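Local coordinates for protein 8-amino-8-demethylriboflavin N,N-dimethyltransferase (Streptomyces davawensis, PDB 4D7K) that catalyses the two S-adenosylmethionine-dependent N-methylations that convert 8-amino-8-demethylriboflavin into the antibiotic roseoflavin, working as a homodimer, at residues E110-A115 / P146-V151; E122-G127 / D301-V306. All coordinates share one frame; numbering follows the deposited sequence.

Interaction 1: residues E110-A115 / P146-V151; sequences EPDVLA and PQHKEV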
loop_
_atom_site.group_PDB
_atom_site.type_symbol
_atom_site.label_atom_id
_atom_site.label_comp_id
_atom_site.label_asym_id
_atom_site.label_seq_id
_atom_site.Cartn_x
_atom_site.Cartn_y
_atom_site.Cartn_z
ATOM N N GLU A 110 -6.652 0.454 -9.568
ATOM C CA GLU A 110 -7.839 0.908 -10.271
ATOM C C GLU A 110 -9.011 0.903 -9.295
ATOM O O GLU A 110 -9.096 0.022 -8.438
ATOM C CB GLU A 110 -8.130 0.024 -11.487
ATOM C CG GLU A 110 -7.101 0.126 -12.613
ATOM C CD GLU A 110 -7.177 1.440 -13.372
ATOM O OE1 GLU A 110 -8.066 2.262 -13.069
ATOM O OE2 GLU A 110 -6.348 1.652 -14.280
ATOM N N PRO A 111 -9.909 1.896 -9.411
ATOM C CA PRO A 111 -11.043 2.058 -8.493
ATOM C C PRO A 111 -11.889 0.793 -8.345
ATOM O O PRO A 111 -12.204 0.408 -7.220
ATOM C CB PRO A 111 -11.861 3.189 -9.136
ATOM C CG PRO A 111 -11.357 3.296 -10.546
ATOM C CD PRO A 111 -9.912 2.926 -10.462
ATOM N N ASP A 112 -12.237 0.155 -9.458
ATOM C CA ASP A 112 -13.036 -1.066 -9.416
ATOM C C ASP A 112 -12.293 -2.211 -8.731
ATOM O O ASP A 112 -12.906 -3.050 -8.071
ATOM C CB ASP A 112 -13.447 -1.484 -10.830
ATOM C CG ASP A 112 -14.326 -0.451 -11.510
ATOM O OD1 ASP A 112 -15.063 0.264 -10.797
ATOM O OD2 ASP A 112 -14.280 -0.355 -12.755
ATOM N N VAL A 113 -10.974 -2.243 -8.893
ATOM C CA VAL A 113 -10.142 -3.278 -8.282
ATOM C C VAL A 113 -9.844 -2.946 -6.824
ATOM O O VAL A 113 -9.900 -3.812 -5.948
ATOM C CB VAL A 113 -8.812 -3.454 -9.050
ATOM C CG1 VAL A 113 -7.954 -4.535 -8.408
ATOM C CG2 VAL A 113 -9.085 -3.775 -10.513
ATOM N N LEU A 114 -9.529 -1.682 -6.569
ATOM C CA LEU A 114 -9.248 -1.221 -5.217
ATOM C C LEU A 114 -10.464 -1.411 -4.311
ATOM O O LEU A 114 -10.330 -1.767 -3.141
ATOM C CB LEU A 114 -8.830 0.247 -5.245
ATOM C CG LEU A 114 -7.974 0.774 -4.097
ATOM C CD1 LEU A 114 -6.593 0.129 -4.112
ATOM C CD2 LEU A 114 -7.869 2.282 -4.207
ATOM N N ALA A 115 -11.650 -1.176 -4.865
ATOM C CA ALA A 115 -12.894 -1.335 -4.120
ATOM C C ALA A 115 -13.136 -2.789 -3.715
ATOM O O ALA A 115 -13.809 -3.060 -2.721
ATOM C CB ALA A 115 -14.058 -0.820 -4.934
ATOM N N PRO A 146 -15.998 -4.208 -23.580
ATOM C CA PRO A 146 -15.213 -3.164 -24.253
ATOM C C PRO A 146 -15.010 -1.927 -23.384
ATOM O O PRO A 146 -13.997 -1.239 -23.527
ATOM C CB PRO A 146 -16.055 -2.831 -25.489
ATOM C CG PRO A 146 -17.441 -3.263 -25.138
ATOM C CD PRO A 146 -17.274 -4.468 -24.268
ATOM N N GLN A 147 -15.952 -1.656 -22.485
ATOM C CA GLN A 147 -15.868 -0.475 -21.626
ATOM C C GLN A 147 -14.787 -0.606 -20.554
ATOM O O GLN A 147 -14.490 0.357 -19.842
ATOM C CB GLN A 147 -17.219 -0.198 -20.961
ATOM C CG GLN A 147 -17.718 -1.325 -20.073
ATOM C CD GLN A 147 -19.072 -1.024 -19.455
ATOM O OE1 GLN A 147 -19.766 -1.926 -18.981
ATOM N NE2 GLN A 147 -19.451 0.248 -19.454
ATOM N N HIS A 148 -14.202 -1.795 -20.440
ATOM C CA HIS A 148 -13.159 -2.038 -19.449
ATOM C C HIS A 148 -11.869 -2.520 -20.101
ATOM O O HIS A 148 -11.077 -3.226 -19.476
ATOM C CB HIS A 148 -13.633 -3.059 -18.414
ATOM C CG HIS A 148 -14.882 -2.656 -17.697
ATOM N ND1 HIS A 148 -16.004 -3.456 -17.649
ATOM C CD2 HIS A 148 -15.186 -1.538 -16.996
ATOM C CE1 HIS A 148 -16.948 -2.847 -16.954
ATOM N NE2 HIS A 148 -16.477 -1.685 -16.542
ATOM N N LYS A 149 -11.662 -2.134 -21.357
ATOM C CA LYS A 149 -10.458 -2.518 -22.090
ATOM C C LYS A 149 -9.183 -1.976 -21.440
ATOM O O LYS A 149 -8.158 -2.663 -21.395
ATOM C CB LYS A 149 -10.545 -2.041 -23.543
ATOM C CG LYS A 149 -9.239 -2.189 -24.299
ATOM C CD LYS A 149 -9.401 -1.938 -25.782
ATOM C CE LYS A 149 -8.055 -2.019 -26.472
ATOM N NZ LYS A 149 -7.086 -1.078 -25.845
ATOM N N GLU A 150 -9.252 -0.746 -20.938
ATOM C CA GLU A 150 -8.096 -0.097 -20.318
ATOM C C GLU A 150 -7.560 -0.896 -19.127
ATOM O O GLU A 150 -6.346 -1.022 -18.946
ATOM C CB GLU A 150 -8.471 1.320 -19.880
ATOM C CG GLU A 150 -7.355 2.102 -19.218
ATOM C CD GLU A 150 -7.717 3.567 -19.035
ATOM O OE1 GLU A 150 -8.606 4.061 -19.764
ATOM O OE2 GLU A 150 -7.116 4.225 -18.160
ATOM N N VAL A 151 -8.474 -1.438 -18.327
ATOM C CA VAL A 151 -8.110 -2.254 -17.172
ATOM C C VAL A 151 -7.750 -3.670 -17.622
ATOM O O VAL A 151 -6.861 -4.304 -17.053
ATOM C CB VAL A 151 -9.251 -2.291 -16.125
ATOM C CG1 VAL A 151 -8.880 -3.171 -14.942
ATOM C CG2 VAL A 151 -9.559 -0.886 -15.643
#
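Val151 meets the side chain of Glu110 through a single methyl, CG2, which sits beside the bond from the CG methylene of the glutamate to its carboxylate carbon CD, 4.0 Å from each. The two side chains run past one another with opposite headings. In Glu110 the bend at chi2 (-72°) carries the carboxylate past the valine to Tyr31 and Lys35 of helix 13-35. A looser apolar touch joins the other branch of the valine: Val151 CG1 and Val113 CG2 are 4.5 Å apart. Phe107 touches both valines, and Leu143 also packs on Val151.

The contact sets the first turns of two helices against one another, with Glu110 as N-cap of helix 111-118 and His148 as N-cap of helix 149-165. Leu114 N bonds back to Glu110 O at 2.6 Å. Helix 13-35, in the dimerisation region, packs on this turn through Tyr31 against Pro111 and Phe28 against Leu114, which also meets Phe28 of the second subunit.

Charge enters through the carboxylate of Glu110, whose OE1 is hydrogen-bonded to Tyr31 and whose OE2 forms a salt bridge with Lys35. The same lysine pairs with Glu150 OE2, which lies 4.7 Å from Glu110 OE2, and it would be expected to offset the repulsion between them. Asp112 OD2 comes obliquely to the imidazole, 4.5 Å from His148 CD2, without bonding to it. That ring is held instead by Phe142, which accepts a bond from ND1 through its carbonyl and stacks its own ring on the histidine.

Interaction 2: residues E122-G127 / D301-V306; sequences ESVRTG and DMLVLV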
loop_
_atom_site.group_PDB
_atom_site.type_symbol
_atom_site.label_atom_id
_atom_site.label_comp_id
_atom_site.label_asym_id
_atom_site.label_seq_id
_atom_site.Cartn_x
_atom_site.Cartn_y
_atom_site.Cartn_z
ATOM N N GLU A 122 -16.403 -8.282 3.925
ATOM C CA GLU A 122 -17.687 -8.869 3.555
ATOM C C GLU A 122 -17.481 -10.190 2.819
ATOM O O GLU A 122 -18.270 -11.121 2.973
ATOM C CB GLU A 122 -18.507 -7.898 2.701
ATOM C CG GLU A 122 -19.326 -6.900 3.508
ATOM C CD GLU A 122 -20.336 -7.578 4.425
ATOM O OE1 GLU A 122 -21.478 -7.827 3.980
ATOM O OE2 GLU A 122 -19.989 -7.865 5.592
ATOM N N SER A 123 -16.412 -10.272 2.032
ATOM C CA SER A 123 -16.063 -11.510 1.338
ATOM C C SER A 123 -15.766 -12.648 2.321
ATOM O O SER A 123 -16.249 -13.770 2.150
ATOM C CB SER A 123 -14.862 -11.283 0.418
ATOM O OG SER A 123 -14.451 -12.494 -0.196
ATOM N N VAL A 124 -14.969 -12.358 3.344
ATOM C CA VAL A 124 -14.672 -13.343 4.381
ATOM C C VAL A 124 -15.952 -13.717 5.127
ATOM O O VAL A 124 -16.173 -14.884 5.461
ATOM C CB VAL A 124 -13.610 -12.820 5.378
ATOM C CG1 VAL A 124 -13.468 -13.761 6.556
ATOM C CG2 VAL A 124 -12.269 -12.644 4.678
ATOM N N ARG A 125 -16.808 -12.727 5.357
ATOM C CA ARG A 125 -18.069 -12.955 6.057
ATOM C C ARG A 125 -19.090 -13.714 5.212
ATOM O O ARG A 125 -19.867 -14.505 5.739
ATOM C CB ARG A 125 -18.666 -11.623 6.517
ATOM C CG ARG A 125 -18.079 -11.118 7.823
ATOM C CD ARG A 125 -18.542 -9.711 8.160
ATOM N NE ARG A 125 -18.285 -9.395 9.562
ATOM C CZ ARG A 125 -18.234 -8.163 10.057
ATOM N NH1 ARG A 125 -18.412 -7.120 9.258
ATOM N NH2 ARG A 125 -17.994 -7.975 11.349
ATOM N N THR A 126 -19.084 -13.480 3.904
ATOM C CA THR A 126 -20.101 -14.058 3.026
ATOM C C THR A 126 -19.666 -15.377 2.396
ATOM O O THR A 126 -20.429 -16.339 2.366
ATOM C CB THR A 126 -20.481 -13.084 1.898
ATOM O OG1 THR A 126 -20.882 -11.829 2.463
ATOM C CG2 THR A 126 -21.618 -13.646 1.070
ATOM N N GLY A 127 -18.441 -15.418 1.886
ATOM C CA GLY A 127 -17.957 -16.600 1.197
ATOM C C GLY A 127 -17.843 -16.344 -0.291
ATOM O O GLY A 127 -17.323 -17.169 -1.039
ATOM N N ASP A 301 -5.024 -12.154 -3.217
ATOM C CA ASP A 301 -5.456 -11.891 -4.589
ATOM C C ASP A 301 -6.526 -12.880 -5.040
ATOM O O ASP A 301 -7.534 -12.494 -5.626
ATOM C CB ASP A 301 -4.263 -11.951 -5.546
ATOM C CG ASP A 301 -3.300 -10.791 -5.357
ATOM O OD1 ASP A 301 -3.728 -9.716 -4.883
ATOM O OD2 ASP A 301 -2.108 -10.952 -5.691
ATOM N N MET A 302 -6.293 -14.158 -4.761
ATOM C CA MET A 302 -7.245 -15.209 -5.095
ATOM C C MET A 302 -8.552 -15.000 -4.351
ATOM O O MET A 302 -9.628 -15.221 -4.895
ATOM C CB MET A 302 -6.662 -16.581 -4.758
ATOM C CG MET A 302 -5.302 -16.833 -5.374
ATOM S SD MET A 302 -5.446 -17.499 -7.036
ATOM C CE MET A 302 -6.117 -19.120 -6.650
ATOM N N LEU A 303 -8.445 -14.563 -3.102
ATOM C CA LEU A 303 -9.609 -14.362 -2.247
ATOM C C LEU A 303 -10.449 -13.176 -2.715
ATOM O O LEU A 303 -11.674 -13.200 -2.637
ATOM C CB LEU A 303 -9.155 -14.152 -0.801
ATOM C CG LEU A 303 -10.102 -14.533 0.332
ATOM C CD1 LEU A 303 -9.294 -14.844 1.573
ATOM C CD2 LEU A 303 -11.076 -13.408 0.613
ATOM N N VAL A 304 -9.775 -12.138 -3.195
ATOM C CA VAL A 304 -10.443 -10.910 -3.599
ATOM C C VAL A 304 -11.011 -11.005 -5.016
ATOM O O VAL A 304 -12.145 -10.596 -5.267
ATOM C CB VAL A 304 -9.475 -9.706 -3.518
ATOM C CG1 VAL A 304 -10.076 -8.483 -4.179
ATOM C CG2 VAL A 304 -9.106 -9.413 -2.065
ATOM N N LEU A 305 -10.229 -11.567 -5.933
ATOM C CA LEU A 305 -10.540 -11.470 -7.356
ATOM C C LEU A 305 -11.349 -12.641 -7.891
ATOM O O LEU A 305 -12.383 -12.442 -8.522
ATOM C CB LEU A 305 -9.251 -11.336 -8.171
ATOM C CG LEU A 305 -8.440 -10.057 -7.958
ATOM C CD1 LEU A 305 -7.124 -10.131 -8.711
ATOM C CD2 LEU A 305 -9.240 -8.835 -8.388
ATOM N N VAL A 306 -10.877 -13.859 -7.649
ATOM C CA VAL A 306 -11.489 -15.028 -8.268
ATOM C C VAL A 306 -12.113 -15.997 -7.267
ATOM O O VAL A 306 -11.985 -15.832 -6.054
ATOM C CB VAL A 306 -10.466 -15.790 -9.116
ATOM C CG1 VAL A 306 -9.952 -14.898 -10.232
ATOM C CG2 VAL A 306 -9.326 -16.269 -8.246
#
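Next to Ser123, whose side chain meets Leu303, the carbonyl oxygen of Glu122 is gripped by two donors of one residue. Thr126 N lies 2.7 Å from Glu122 O, and Thr126 OG1 lies 2.8 Å from Glu122 O. They arrive from opposite faces of the carbonyl plane, OG1 standing 35° out of it, and together they secure the last turn of helix 120-126 before Gly127 leaves it with positive phi.

Ser123 faces helix 293-305. Its hydroxyl is anti to the backbone N (chi1 176°), which directs Ser123 OG at Leu303, 3.6 Å from Leu303 CD2 and 3.8 Å from Leu303 O; its own hydrogen bond is with the carbonyl of Val128, just beyond the helix. This is a buried helix-to-helix contact at the dimer interface of the O-methyltransferase fold, where the C-terminal end of one helix lies beside that of the other. The second subunit closes over it: its Arg62 donates NH1 to Leu303 O, and its Arg65 packs on the leucine.

Apolar contact completes the joint. The same methyl of Leu303, CD2, lies 4.3 Å from Val124 CG2, so one branch of the leucine touches both Ser123 and Val124 of helix 120-126, and Leu120 touches Leu303 one turn earlier.

How the interactions relate
From the N terminus the chain first runs through helix 13-35 and the rest of the dimerisation region, then reaches 110-115 and, in the next helix, 122-127. Interaction 1 closes when 146-151 returns to the first of these after 30 mostly helical residues. Interaction 2 closes much later, once the chain has laid down the five parallel strands from 181-185 to 280-285 and entered helix 293-305. The loops therefore cross, their segments alternating along the sequence. Their centres are 18 Å apart. Successive helices 111-118 and 120-126 are thus tied separately, one to the start of helix 149-165, the other to the end of helix 293-305 near the second subunit.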